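Local atomic coordinates of LamCAT (Aquimarina, PDB entry 6JH5), a protein that probably hydrolyses the beta-glucan laminarin, as a marine bacterial laminarinase of glycoside hydrolase family 16. Residues W20-G25 with T68-Q73; I53-E58 with L201-G206. All coordinates share one frame; numbering follows the deposited sequence.

Contact 1. Residues W20-G25 with T68-Q73; sequences WVFETG and TRMKTQ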
loop_
_atom_site.group_PDB
_atom_site.type_symbol
_atom_site.label_atom_id
_atom_site.label_comp_id
_atom_site.label_asym_id
_atom_site.label_seq_id
_atom_site.Cartn_x
_atom_site.Cartn_y
_atom_site.Cartn_z
ATOM N N TRP A 20 2.897 -8.939 11.114
ATOM C CA TRP A 20 3.462 -7.674 10.587
ATOM C C TRP A 20 4.870 -7.393 11.127
ATOM O O TRP A 20 5.090 -7.545 12.280
ATOM C CB TRP A 20 2.557 -6.490 10.913
ATOM C CG TRP A 20 1.161 -6.571 10.393
ATOM C CD1 TRP A 20 0.076 -7.020 11.072
ATOM C CD2 TRP A 20 0.681 -6.141 9.109
ATOM N NE1 TRP A 20 -1.043 -6.910 10.307
ATOM C CE2 TRP A 20 -0.704 -6.375 9.101
ATOM C CE3 TRP A 20 1.278 -5.583 7.975
ATOM C CZ2 TRP A 20 -1.498 -6.084 8.005
ATOM C CZ3 TRP A 20 0.493 -5.299 6.889
ATOM C CH2 TRP A 20 -0.873 -5.546 6.913
ATOM N N VAL A 21 5.742 -6.981 10.215
ATOM C CA VAL A 21 7.153 -6.563 10.440
ATOM C C VAL A 21 7.213 -5.057 10.145
ATOM O O VAL A 21 6.557 -4.633 9.250
ATOM C CB VAL A 21 8.073 -7.364 9.492
ATOM C CG1 VAL A 21 9.515 -6.958 9.623
ATOM C CG2 VAL A 21 7.922 -8.844 9.755
ATOM N N PHE A 22 8.035 -4.313 10.869
ATOM C CA PHE A 22 8.043 -2.842 10.712
ATOM C C PHE A 22 9.355 -2.308 10.167
ATOM O O PHE A 22 10.382 -2.790 10.527
ATOM C CB PHE A 22 7.749 -2.180 12.057
ATOM C CG PHE A 22 6.341 -2.403 12.541
ATOM C CD1 PHE A 22 5.959 -3.610 13.092
ATOM C CD2 PHE A 22 5.393 -1.409 12.422
ATOM C CE1 PHE A 22 4.667 -3.815 13.529
ATOM C CE2 PHE A 22 4.101 -1.620 12.859
ATOM C CZ PHE A 22 3.741 -2.823 13.396
ATOM N N GLU A 23 9.256 -1.320 9.296
ATOM C CA GLU A 23 10.492 -0.678 8.814
ATOM C C GLU A 23 10.864 0.445 9.784
ATOM O O GLU A 23 10.020 0.911 10.510
ATOM C CB GLU A 23 10.339 -0.057 7.431
ATOM C CG GLU A 23 9.941 -1.041 6.355
ATOM C CD GLU A 23 10.981 -2.061 5.955
ATOM O OE1 GLU A 23 12.039 -2.066 6.548
ATOM O OE2 GLU A 23 10.689 -2.828 5.071
ATOM N N THR A 24 12.123 0.814 9.756
ATOM C CA THR A 24 12.633 1.917 10.602
ATOM C C THR A 24 13.425 2.902 9.739
ATOM O O THR A 24 14.201 2.453 8.949
ATOM C CB THR A 24 13.577 1.352 11.668
ATOM O OG1 THR A 24 12.828 0.449 12.470
ATOM C CG2 THR A 24 14.168 2.428 12.540
ATOM N N GLY A 25 13.196 4.198 9.909
ATOM C CA GLY A 25 14.023 5.180 9.195
ATOM C C GLY A 25 13.544 5.649 7.833
ATOM O O GLY A 25 12.421 5.421 7.481
ATOM N N THR A 68 4.591 5.214 9.897
ATOM C CA THR A 68 4.808 3.754 9.972
ATOM C C THR A 68 4.765 3.127 8.574
ATOM O O THR A 68 3.991 3.573 7.782
ATOM C CB THR A 68 3.730 3.083 10.841
ATOM O OG1 THR A 68 4.118 3.320 12.182
ATOM C CG2 THR A 68 3.610 1.584 10.669
ATOM N N ARG A 69 5.637 2.168 8.341
ATOM C CA ARG A 69 5.584 1.304 7.142
ATOM C C ARG A 69 5.636 -0.125 7.683
ATOM O O ARG A 69 6.614 -0.463 8.290
ATOM C CB ARG A 69 6.724 1.590 6.172
ATOM C CG ARG A 69 6.750 0.701 4.938
ATOM C CD ARG A 69 7.575 1.294 3.826
ATOM N NE ARG A 69 8.062 0.274 2.929
ATOM C CZ ARG A 69 8.575 0.525 1.739
ATOM N NH1 ARG A 69 8.592 1.761 1.280
ATOM N NH2 ARG A 69 9.058 -0.458 1.006
ATOM N N MET A 70 4.587 -0.896 7.459
ATOM C CA MET A 70 4.551 -2.255 8.033
ATOM C C MET A 70 4.239 -3.256 6.918
ATOM O O MET A 70 3.608 -2.870 5.974
ATOM C CB MET A 70 3.533 -2.314 9.172
ATOM C CG MET A 70 2.169 -1.868 8.768
ATOM S SD MET A 70 1.087 -1.415 10.176
ATOM C CE MET A 70 0.595 -3.035 10.780
ATOM N N LYS A 71 4.704 -4.485 7.066
ATOM C CA LYS A 71 4.585 -5.461 5.959
ATOM C C LYS A 71 4.423 -6.883 6.491
ATOM O O LYS A 71 4.753 -7.123 7.597
ATOM C CB LYS A 71 5.846 -5.399 5.098
ATOM C CG LYS A 71 7.135 -5.690 5.849
ATOM C CD LYS A 71 8.371 -5.407 5.053
ATOM C CE LYS A 71 9.621 -5.827 5.793
ATOM N NZ LYS A 71 10.857 -5.504 5.058
ATOM N N THR A 72 3.908 -7.753 5.637
ATOM C CA THR A 72 3.759 -9.180 6.006
ATOM C C THR A 72 4.932 -9.990 5.445
ATOM O O THR A 72 4.926 -11.174 5.573
ATOM C CB THR A 72 2.406 -9.765 5.587
ATOM O OG1 THR A 72 2.299 -9.873 4.172
ATOM C CG2 THR A 72 1.240 -8.975 6.144
ATOM N N GLN A 73 5.902 -9.298 4.876
ATOM C CA GLN A 73 7.070 -9.972 4.264
ATOM C C GLN A 73 7.725 -10.863 5.318
ATOM O O GLN A 73 7.960 -10.416 6.380
ATOM C CB GLN A 73 8.070 -8.921 3.784
ATOM C CG GLN A 73 9.269 -9.506 3.064
ATOM C CD GLN A 73 10.190 -8.432 2.552
ATOM O OE1 GLN A 73 10.163 -7.308 2.988
ATOM N NE2 GLN A 73 11.016 -8.808 1.608
HETATM O O HOH W 1 7.273 1.506 10.743
HETATM O O HOH W 2 8.842 -2.482 3.064
HETATM O O HOH W 3 12.610 -4.826 7.314
#
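Met-70 reaches two aromatic rings of 20-25 at once. Its methyl CE lies over the indole face of Trp-20, 3.7 Å from the centroid of the five-membered ring, while its CB sits over the Phe-22 ring, 4.1 Å from that centroid. With CG between the backbone N and the carbonyl carbon (chi1 55°) and the chain bent at its last torsion (chi3 -78°), CE is carried onto the indole, and SD makes oblique Met-aromatic contacts with both rings. On the opposite face of the indole, Thr-72 CG2 makes a second CH-pi contact, so Trp-20 is held between two methyl groups. The backbones form a short antiparallel pairing at the edge of a sheet in the family 16 jelly-roll sandwich: Val-21 N donates to Lys-71 O (2.8 Å), Lys-71 N returns a bond to Val-21 O, and Glu-23 N meets Arg-69 O almost straight (178°). On the face carrying Val-21 and Lys-71, Val-21 CG1 packs on Lys-71 CE, and the ammonium beyond is gripped by polar partners. Lys-71 NZ, on an extended chain, forms a salt bridge with Glu-23 OE2 (2.7 Å), approaching from above the carboxylate plane, and also donates to Gln-73 OE1 (2.8 Å). One water links Glu-23 OE2 to Arg-69 NE; another joins Glu-23 OE1 to Lys-71 NZ. Farther out, Asp-10 accepts a hydrogen bond from Trp-20 NE1, and Thr-72 OG1 bonds to Lys-76 O and Ile-199 N.

Contact 2. Residues I53-E58 with L201-G206; sequences ITAKRE and LNMAIG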
loop_
_atom_site.group_PDB
_atom_site.type_symbol
_atom_site.label_atom_id
_atom_site.label_comp_id
_atom_site.label_asym_id
_atom_site.label_seq_id
_atom_site.Cartn_x
_atom_site.Cartn_y
_atom_site.Cartn_z
ATOM N N ILE A 53 -2.254 4.371 12.028
ATOM C CA ILE A 53 -0.889 4.793 11.649
ATOM C C ILE A 53 -0.907 6.316 11.785
ATOM O O ILE A 53 -1.677 6.929 11.117
ATOM C CB ILE A 53 -0.537 4.348 10.227
ATOM C CG1 ILE A 53 -0.298 2.841 10.188
ATOM C CG2 ILE A 53 0.680 5.114 9.744
ATOM C CD1 ILE A 53 0.037 2.299 8.827
ATOM N N THR A 54 -0.093 6.844 12.682
ATOM C CA THR A 54 -0.098 8.296 12.923
ATOM C C THR A 54 1.171 8.901 12.348
ATOM O O THR A 54 2.202 8.412 12.667
ATOM C CB THR A 54 -0.130 8.577 14.430
ATOM O OG1 THR A 54 -1.269 7.942 14.975
ATOM C CG2 THR A 54 -0.173 10.054 14.758
ATOM N N ALA A 55 1.024 9.902 11.489
ATOM C CA ALA A 55 2.207 10.636 11.013
ATOM C C ALA A 55 2.367 11.844 11.933
ATOM O O ALA A 55 1.387 12.449 12.265
ATOM C CB ALA A 55 2.058 11.051 9.576
ATOM N N LYS A 56 3.596 12.126 12.332
ATOM C CA LYS A 56 3.827 13.229 13.291
ATOM C C LYS A 56 4.959 14.151 12.847
ATOM O O LYS A 56 5.794 13.741 12.114
ATOM C CB LYS A 56 4.269 12.637 14.634
ATOM C CG LYS A 56 3.247 11.732 15.294
ATOM C CD LYS A 56 3.716 11.172 16.612
ATOM C CE LYS A 56 2.653 10.307 17.258
ATOM N NZ LYS A 56 3.244 9.336 18.210
ATOM N N ARG A 57 4.930 15.374 13.352
ATOM C CA ARG A 57 6.054 16.304 13.149
ATOM C C ARG A 57 6.954 16.070 14.343
ATOM O O ARG A 57 6.603 16.462 15.424
ATOM C CB ARG A 57 5.581 17.744 13.222
ATOM C CG ARG A 57 5.138 18.256 11.875
ATOM C CD ARG A 57 4.594 19.644 11.964
ATOM N NE ARG A 57 5.698 20.563 12.061
ATOM C CZ ARG A 57 5.632 21.737 12.649
ATOM N NH1 ARG A 57 4.501 22.143 13.198
ATOM N NH2 ARG A 57 6.693 22.514 12.678
ATOM N N GLU A 58 8.037 15.375 14.107
ATOM C CA GLU A 58 8.920 14.976 15.211
ATOM C C GLU A 58 10.314 14.855 14.609
ATOM O O GLU A 58 10.417 14.371 13.503
ATOM C CB GLU A 58 8.272 13.691 15.735
ATOM C CG GLU A 58 9.184 12.619 16.228
ATOM C CD GLU A 58 8.421 11.512 16.934
ATOM O OE1 GLU A 58 8.872 11.112 18.002
ATOM O OE2 GLU A 58 7.430 11.066 16.429
ATOM N N LEU A 201 1.393 -1.676 4.371
ATOM C CA LEU A 201 0.598 -0.490 4.745
ATOM C C LEU A 201 1.574 0.606 5.164
ATOM O O LEU A 201 2.456 0.314 5.901
ATOM C CB LEU A 201 -0.342 -0.798 5.911
ATOM C CG LEU A 201 -1.561 -1.639 5.568
ATOM C CD1 LEU A 201 -2.220 -2.117 6.843
ATOM C CD2 LEU A 201 -2.553 -0.880 4.708
ATOM N N ASN A 202 1.362 1.820 4.689
ATOM C CA ASN A 202 2.226 2.911 5.176
ATOM C C ASN A 202 1.574 4.262 4.907
ATOM O O ASN A 202 0.644 4.314 4.188
ATOM C CB ASN A 202 3.598 2.922 4.500
ATOM C CG ASN A 202 3.535 3.376 3.059
ATOM O OD1 ASN A 202 3.191 2.624 2.190
ATOM N ND2 ASN A 202 3.842 4.628 2.811
ATOM N N MET A 203 2.093 5.279 5.573
ATOM C CA MET A 203 1.739 6.661 5.190
ATOM C C MET A 203 3.061 7.422 5.060
ATOM O O MET A 203 3.734 7.611 6.056
ATOM C CB MET A 203 0.806 7.353 6.182
ATOM C CG MET A 203 0.543 8.805 5.803
ATOM S SD MET A 203 -1.059 9.357 6.474
ATOM C CE MET A 203 -0.812 9.110 8.227
ATOM N N ALA A 204 3.420 7.771 3.837
ATOM C CA ALA A 204 4.652 8.558 3.637
ATOM C C ALA A 204 4.301 10.046 3.667
ATOM O O ALA A 204 3.167 10.372 3.481
ATOM C CB ALA A 204 5.304 8.201 2.326
ATOM N N ILE A 205 5.304 10.870 3.947
ATOM C CA ILE A 205 5.132 12.345 3.942
ATOM C C ILE A 205 6.124 12.906 2.936
ATOM O O ILE A 205 7.289 12.707 3.094
ATOM C CB ILE A 205 5.411 12.933 5.326
ATOM C CG1 ILE A 205 4.482 12.372 6.404
ATOM C CG2 ILE A 205 5.364 14.451 5.259
ATOM C CD1 ILE A 205 3.035 12.619 6.137
ATOM N N GLY A 206 5.625 13.476 1.854
ATOM C CA GLY A 206 6.529 14.023 0.833
ATOM C C GLY A 206 7.037 12.969 -0.122
ATOM O O GLY A 206 6.856 11.820 0.122
#
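Ala-55 CB packs against the tips of two longer side chains, Met-203 CE at 3.7 Å and Ile-205 CD1 at 3.9 Å. The meeting belongs to the hydrophobic interior of the concanavalin-like beta-sandwich of glycoside hydrolase family 16, where the 53-58 and 201-205 parts of two strands run nearly parallel, 14° apart, their axes approaching to 7.7 Å. No hydrogen bond joins the two segments; the contact is made by apolar side chains directed from each strand toward the other. At the other end, Ile-53 carries the packing: its CG2 lies 4.2 Å from Met-203 CB, and CD1, at the end of an extended chain, comes up to Leu-201 CB. Met-203 is thus touched at both ends, by Ile-53 at CB and by Ala-55 at its methyl CE. Strand 63-71 is a hydrogen-bonding neighbour of both strands, and Ile-53 also rests on its residues Ser-67 and Thr-68. Asn-202 CB points away from 53-58, and its buried amide is held by Trp-100 NE1, which donates to OD1. Met-203 leaves its backbone with CG anti to the N (chi1 176°), and the bend at chi3 (59°) brings CE to 3.7 Å from the carbonyl oxygen of Ile-53.

The centres of the two contacts are 13 Å apart, and strand 63-71 ties them together, since it pairs antiparallel with 21-22, 50-60 and 197-205. Along the chain the segments alternate, in the order 20-25, 53-58, 68-73 and 201-206, so the contacts interleave: contact 1 joins two segments of the first third of the chain, and contact 2 brings 53-58 against a strand late in the sequence. They touch directly: Met-70 N lies 2.9 Å from Leu-201 O, a probable hydrogen bond, and Trp-20 CH2 packs on Leu-201 CD1 at 3.7 Å. Contact 1 is partly buried, contact 2 fully, and the side chains of Trp-20 and Leu-201 each lie about 11 Å from the bound calcium ion.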